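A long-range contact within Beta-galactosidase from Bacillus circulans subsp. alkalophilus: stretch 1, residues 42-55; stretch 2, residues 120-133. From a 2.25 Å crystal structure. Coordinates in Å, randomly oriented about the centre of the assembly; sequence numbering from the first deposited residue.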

# COMPACT_ATOMS: atom_id res chain seq x y z
N VAL A 42 -18.18 11.79 32.58
CA VAL A 42 -18.28 13.14 32.05
C VAL A 42 -16.93 13.84 32.02
O VAL A 42 -15.97 13.38 32.64
CB VAL A 42 -19.25 13.98 32.88
CG1 VAL A 42 -20.60 13.26 33.00
CG2 VAL A 42 -18.66 14.24 34.25
N ASN A 43 -16.87 14.93 31.26
CA ASN A 43 -15.67 15.77 31.17
C ASN A 43 -14.44 15.09 30.55
O ASN A 43 -13.30 15.42 30.90
CB ASN A 43 -15.29 16.30 32.54
CG ASN A 43 -14.32 17.47 32.47
OD1 ASN A 43 -14.54 18.44 31.72
ND2 ASN A 43 -13.23 17.38 33.23
N VAL A 44 -14.66 14.13 29.64
CA VAL A 44 -13.52 13.44 29.02
C VAL A 44 -12.79 14.37 28.05
O VAL A 44 -11.56 14.31 27.94
CB VAL A 44 -13.93 12.17 28.28
CG1 VAL A 44 -12.71 11.47 27.69
CG2 VAL A 44 -14.68 11.23 29.19
N PHE A 45 -13.53 15.24 27.38
CA PHE A 45 -12.95 16.01 26.28
C PHE A 45 -13.28 17.48 26.33
O PHE A 45 -13.80 18.04 25.36
CB PHE A 45 -13.36 15.41 24.93
CG PHE A 45 -12.68 14.10 24.59
CD1 PHE A 45 -11.30 14.04 24.44
CD2 PHE A 45 -13.41 12.94 24.42
CE1 PHE A 45 -10.66 12.85 24.11
CE2 PHE A 45 -12.77 11.74 24.10
CZ PHE A 45 -11.39 11.69 23.95
N SER A 46 -12.96 18.13 27.44
CA SER A 46 -13.36 19.52 27.61
C SER A 46 -12.24 20.37 28.19
O SER A 46 -12.49 21.36 28.88
CB SER A 46 -14.61 19.61 28.49
OG SER A 46 -15.77 19.54 27.69
N TRP A 47 -11.00 19.97 27.91
CA TRP A 47 -9.88 20.71 28.42
C TRP A 47 -10.00 22.17 27.98
O TRP A 47 -9.94 23.08 28.81
CB TRP A 47 -8.57 20.08 27.95
CG TRP A 47 -7.37 20.57 28.67
CD1 TRP A 47 -7.25 21.72 29.39
CD2 TRP A 47 -6.10 19.90 28.76
NE1 TRP A 47 -5.97 21.83 29.91
CE2 TRP A 47 -5.25 20.72 29.53
CE3 TRP A 47 -5.60 18.71 28.23
CZ2 TRP A 47 -3.94 20.36 29.82
CZ3 TRP A 47 -4.29 18.36 28.51
CH2 TRP A 47 -3.48 19.18 29.30
N ALA A 48 -10.24 22.41 26.70
CA ALA A 48 -10.33 23.77 26.20
C ALA A 48 -11.54 24.54 26.74
O ALA A 48 -11.48 25.75 26.94
CB ALA A 48 -10.30 23.81 24.67
N LYS A 49 -12.64 23.84 26.99
CA LYS A 49 -13.80 24.52 27.58
C LYS A 49 -13.47 25.03 28.98
O LYS A 49 -13.88 26.11 29.39
CB LYS A 49 -15.02 23.61 27.63
CG LYS A 49 -16.31 24.35 28.04
CD LYS A 49 -17.51 23.44 27.96
CE LYS A 49 -18.80 24.20 28.27
NZ LYS A 49 -18.94 25.48 27.53
N ILE A 50 -12.70 24.24 29.71
CA ILE A 50 -12.31 24.61 31.05
C ILE A 50 -11.23 25.67 31.03
O ILE A 50 -11.33 26.70 31.70
CB ILE A 50 -11.78 23.40 31.82
CG1 ILE A 50 -12.90 22.38 32.04
CG2 ILE A 50 -11.14 23.85 33.13
CD1 ILE A 50 -12.42 21.00 32.44
N GLN A 51 -10.19 25.44 30.24
CA GLN A 51 -9.03 26.32 30.31
C GLN A 51 -8.70 26.99 28.97
O GLN A 51 -8.22 26.34 28.04
CB GLN A 51 -7.82 25.55 30.84
CG GLN A 51 -6.60 26.41 31.16
CD GLN A 51 -5.34 25.57 31.37
OE1 GLN A 51 -5.41 24.34 31.48
NE2 GLN A 51 -4.19 26.22 31.40
N ARG A 52 -8.93 28.29 28.89
CA ARG A 52 -8.79 29.02 27.62
C ARG A 52 -7.41 29.66 27.42
O ARG A 52 -7.11 30.17 26.34
CB ARG A 52 -9.87 30.09 27.52
CG ARG A 52 -9.81 31.11 28.64
CD ARG A 52 -10.13 32.50 28.11
NE ARG A 52 -11.51 32.61 27.66
CZ ARG A 52 -11.92 33.30 26.58
NH1 ARG A 52 -11.03 33.95 25.82
NH2 ARG A 52 -13.21 33.34 26.27
N ASP A 53 -6.60 29.68 28.48
CA ASP A 53 -5.23 30.18 28.43
C ASP A 53 -4.47 29.70 29.66
O ASP A 53 -5.01 28.94 30.46
CB ASP A 53 -5.19 31.71 28.28
CG ASP A 53 -5.73 32.45 29.50
OD1 ASP A 53 -5.64 31.89 30.62
OD2 ASP A 53 -6.25 33.58 29.33
N GLU A 54 -3.22 30.14 29.82
CA GLU A 54 -2.34 29.56 30.82
C GLU A 54 -2.84 29.79 32.24
O GLU A 54 -2.42 29.12 33.18
CB GLU A 54 -0.92 30.12 30.69
CG GLU A 54 -0.26 29.82 29.34
CD GLU A 54 -0.42 30.96 28.34
OE1 GLU A 54 -1.44 31.67 28.40
OE2 GLU A 54 0.50 31.16 27.50
N VAL A 55 -3.77 30.72 32.37
CA VAL A 55 -4.09 31.29 33.66
C VAL A 55 -5.58 31.18 34.04
O VAL A 55 -5.95 31.37 35.20
CB VAL A 55 -3.62 32.78 33.65
CG1 VAL A 55 -4.75 33.73 34.02
CG2 VAL A 55 -2.39 32.95 34.50
N THR A 120 5.34 21.19 28.98
CA THR A 120 4.09 21.93 29.00
C THR A 120 2.91 21.03 29.35
O THR A 120 2.14 21.34 30.25
CB THR A 120 3.84 22.64 27.68
OG1 THR A 120 4.84 23.65 27.52
CG2 THR A 120 2.45 23.28 27.68
N TYR A 121 2.80 19.91 28.65
CA TYR A 121 1.72 18.97 28.90
C TYR A 121 1.70 18.47 30.35
O TYR A 121 0.64 18.39 30.98
CB TYR A 121 1.82 17.79 27.94
CG TYR A 121 0.79 16.72 28.20
CD1 TYR A 121 -0.54 16.92 27.89
CD2 TYR A 121 1.15 15.50 28.77
CE1 TYR A 121 -1.48 15.95 28.12
CE2 TYR A 121 0.20 14.53 29.01
CZ TYR A 121 -1.11 14.76 28.69
OH TYR A 121 -2.06 13.80 28.93
N ARG A 122 2.86 18.11 30.87
CA ARG A 122 2.92 17.61 32.24
C ARG A 122 2.56 18.70 33.24
O ARG A 122 1.85 18.43 34.21
CB ARG A 122 4.28 16.99 32.55
CG ARG A 122 4.49 15.66 31.85
CD ARG A 122 5.47 14.80 32.61
NE ARG A 122 5.90 13.63 31.85
CZ ARG A 122 6.63 12.64 32.36
NH1 ARG A 122 6.99 12.68 33.64
NH2 ARG A 122 6.99 11.60 31.59
N LYS A 123 3.03 19.92 33.00
CA LYS A 123 2.67 21.06 33.84
C LYS A 123 1.16 21.30 33.92
O LYS A 123 0.58 21.34 35.00
CB LYS A 123 3.39 22.35 33.38
CG LYS A 123 3.02 23.60 34.16
CD LYS A 123 3.82 24.80 33.68
CE LYS A 123 3.31 26.10 34.29
NZ LYS A 123 4.07 27.30 33.79
N TYR A 124 0.50 21.44 32.78
CA TYR A 124 -0.93 21.78 32.82
C TYR A 124 -1.85 20.59 33.08
O TYR A 124 -2.93 20.76 33.66
CB TYR A 124 -1.34 22.56 31.57
CG TYR A 124 -0.67 23.91 31.52
CD1 TYR A 124 -1.00 24.90 32.44
CD2 TYR A 124 0.30 24.19 30.56
CE1 TYR A 124 -0.40 26.14 32.41
CE2 TYR A 124 0.92 25.44 30.52
CZ TYR A 124 0.57 26.41 31.45
OH TYR A 124 1.17 27.65 31.43
N ALA A 125 -1.43 19.40 32.68
CA ALA A 125 -2.24 18.22 32.93
C ALA A 125 -2.30 17.94 34.43
O ALA A 125 -3.36 17.64 34.96
CB ALA A 125 -1.70 17.01 32.16
N LYS A 126 -1.16 18.06 35.11
CA LYS A 126 -1.12 17.94 36.57
C LYS A 126 -2.00 19.00 37.27
O LYS A 126 -2.80 18.69 38.14
CB LYS A 126 0.31 18.04 37.09
CG LYS A 126 0.39 18.09 38.62
CD LYS A 126 1.80 17.77 39.13
CE LYS A 126 1.82 17.74 40.67
NZ LYS A 126 3.15 17.35 41.21
N ILE A 127 -1.83 20.26 36.88
CA ILE A 127 -2.66 21.31 37.44
C ILE A 127 -4.16 21.03 37.23
O ILE A 127 -4.95 21.14 38.18
CB ILE A 127 -2.27 22.69 36.88
CG1 ILE A 127 -0.86 23.05 37.36
CG2 ILE A 127 -3.28 23.75 37.33
CD1 ILE A 127 -0.35 24.40 36.88
N LEU A 128 -4.55 20.67 36.01
CA LEU A 128 -5.97 20.44 35.72
C LEU A 128 -6.57 19.34 36.61
O LEU A 128 -7.63 19.52 37.20
CB LEU A 128 -6.20 20.11 34.24
CG LEU A 128 -7.64 19.83 33.80
CD1 LEU A 128 -8.61 20.94 34.26
CD2 LEU A 128 -7.71 19.64 32.28
N ALA A 129 -5.89 18.21 36.69
CA ALA A 129 -6.33 17.11 37.53
C ALA A 129 -6.40 17.57 38.99
O ALA A 129 -7.33 17.23 39.71
CB ALA A 129 -5.39 15.92 37.38
N GLY A 130 -5.41 18.34 39.42
CA GLY A 130 -5.39 18.88 40.77
C GLY A 130 -6.60 19.75 41.08
O GLY A 130 -7.27 19.55 42.08
N LYS A 131 -6.87 20.72 40.22
CA LYS A 131 -7.98 21.64 40.44
C LYS A 131 -9.32 20.95 40.44
O LYS A 131 -10.21 21.32 41.20
CB LYS A 131 -7.97 22.77 39.41
CG LYS A 131 -6.88 23.82 39.62
CD LYS A 131 -6.92 24.88 38.53
CE LYS A 131 -5.97 26.04 38.84
NZ LYS A 131 -6.35 26.73 40.10
N LEU A 132 -9.49 19.95 39.58
CA LEU A 132 -10.74 19.19 39.56
C LEU A 132 -10.96 18.45 40.88
O LEU A 132 -12.05 18.47 41.44
CB LEU A 132 -10.78 18.20 38.39
CG LEU A 132 -10.97 18.76 36.98
CD1 LEU A 132 -10.50 17.77 35.94
CD2 LEU A 132 -12.43 19.15 36.73
N ALA A 133 -9.92 17.77 41.36
CA ALA A 133 -10.07 16.97 42.57
C ALA A 133 -10.28 17.88 43.76
O ALA A 133 -11.09 17.60 44.64
CB ALA A 133 -8.85 16.05 42.78
O HOH W 1 -3.99 23.28 33.66

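What does the first turn of stretch 2 offer to its partner? Stretch 2 is helical from end to end, and the residues that touch stretch 1 (Tyr121, Tyr124, Ala125, Leu128 and Leu132) follow the three-to-four-residue repeat of the helix, so they gather on one side of it. The first of them is Tyr121. Its CA-to-CB bond points sideways, but with chi1 at t the ring comes nearer to stretch 1, and Tyr121 CE1 lies 3.7 Å from Trp47 CZ3, at the edge of the indole near its plane. The contact is apolar; the tyrosine's hydroxyl is hydrogen-bonded elsewhere in the structure, so a polar group is satisfied while the carbon part of the ring packs in the interior.

How does Tyr124, one turn further on, serve several neighbours at once? Its CA-to-CB bond points toward stretch 1, and different parts of the long side chain meet different residues. At its base, Tyr124 CB sits 3.8 Å from Trp47 CZ2, again at the indole edge. Along the ring, Tyr124 CD1 is 3.6 Å from Gln51 NE2, and at the tip Tyr124 OH is 3.3 Å from Glu54 CB, a contact with carbon that reaches the more open end of the interface.

If no direct hydrogen bond crosses between the stretches, what links their polar groups? A single water does so, donating to Gln51 OE1 at 2.8 Å and to the backbone Tyr124 O at 2.7 Å. Gln51 is well suited to this place because its amide both accepts and donates. Trp47 NE1 donates to Gln51 OE1 at 3.0 Å with a nearly straight angle of 164°, while Gln51 NE2 donates to Asp53 O, also at 3.0 Å. The first bond ties the indole to the amide and satisfies the indole N-H in a buried setting; the second anchors the amide to the backbone of Asp53.

How do Ala125 and Leu128 pack against the indole? Ala125 has only a methyl group to place beside it: Ala125 CB is 4.0 Å from Trp47 CH2. The CA-to-CB bond of Leu128 points toward stretch 1, and its two methyls reach different partners. Leu128 CD2 lies over one face of the indole, 3.6 Å from the centroid of the five-membered ring of Trp47 and only 8° off the ring normal, a CH-pi contact. Leu128 CD1 is 4.0 Å from Ile50 CG2, an aliphatic contact one turn beyond Trp47 in the short helix of stretch 1. Trp47, with 106 Å² covered, is the most extensively covered residue of the contact: its broad, flat ring can meet tyrosines at its edge and a leucine on its face.

Where does the contact end? One turn after Leu128, Leu132 also points toward stretch 1, and Leu132 CD1 comes within 3.9 Å of Asn43 ND2. That amide nitrogen is hydrogen-bonded elsewhere in the structure, so the leucine covers a group already satisfied. In all, 468 Å² is buried, chiefly by close side-chain packing.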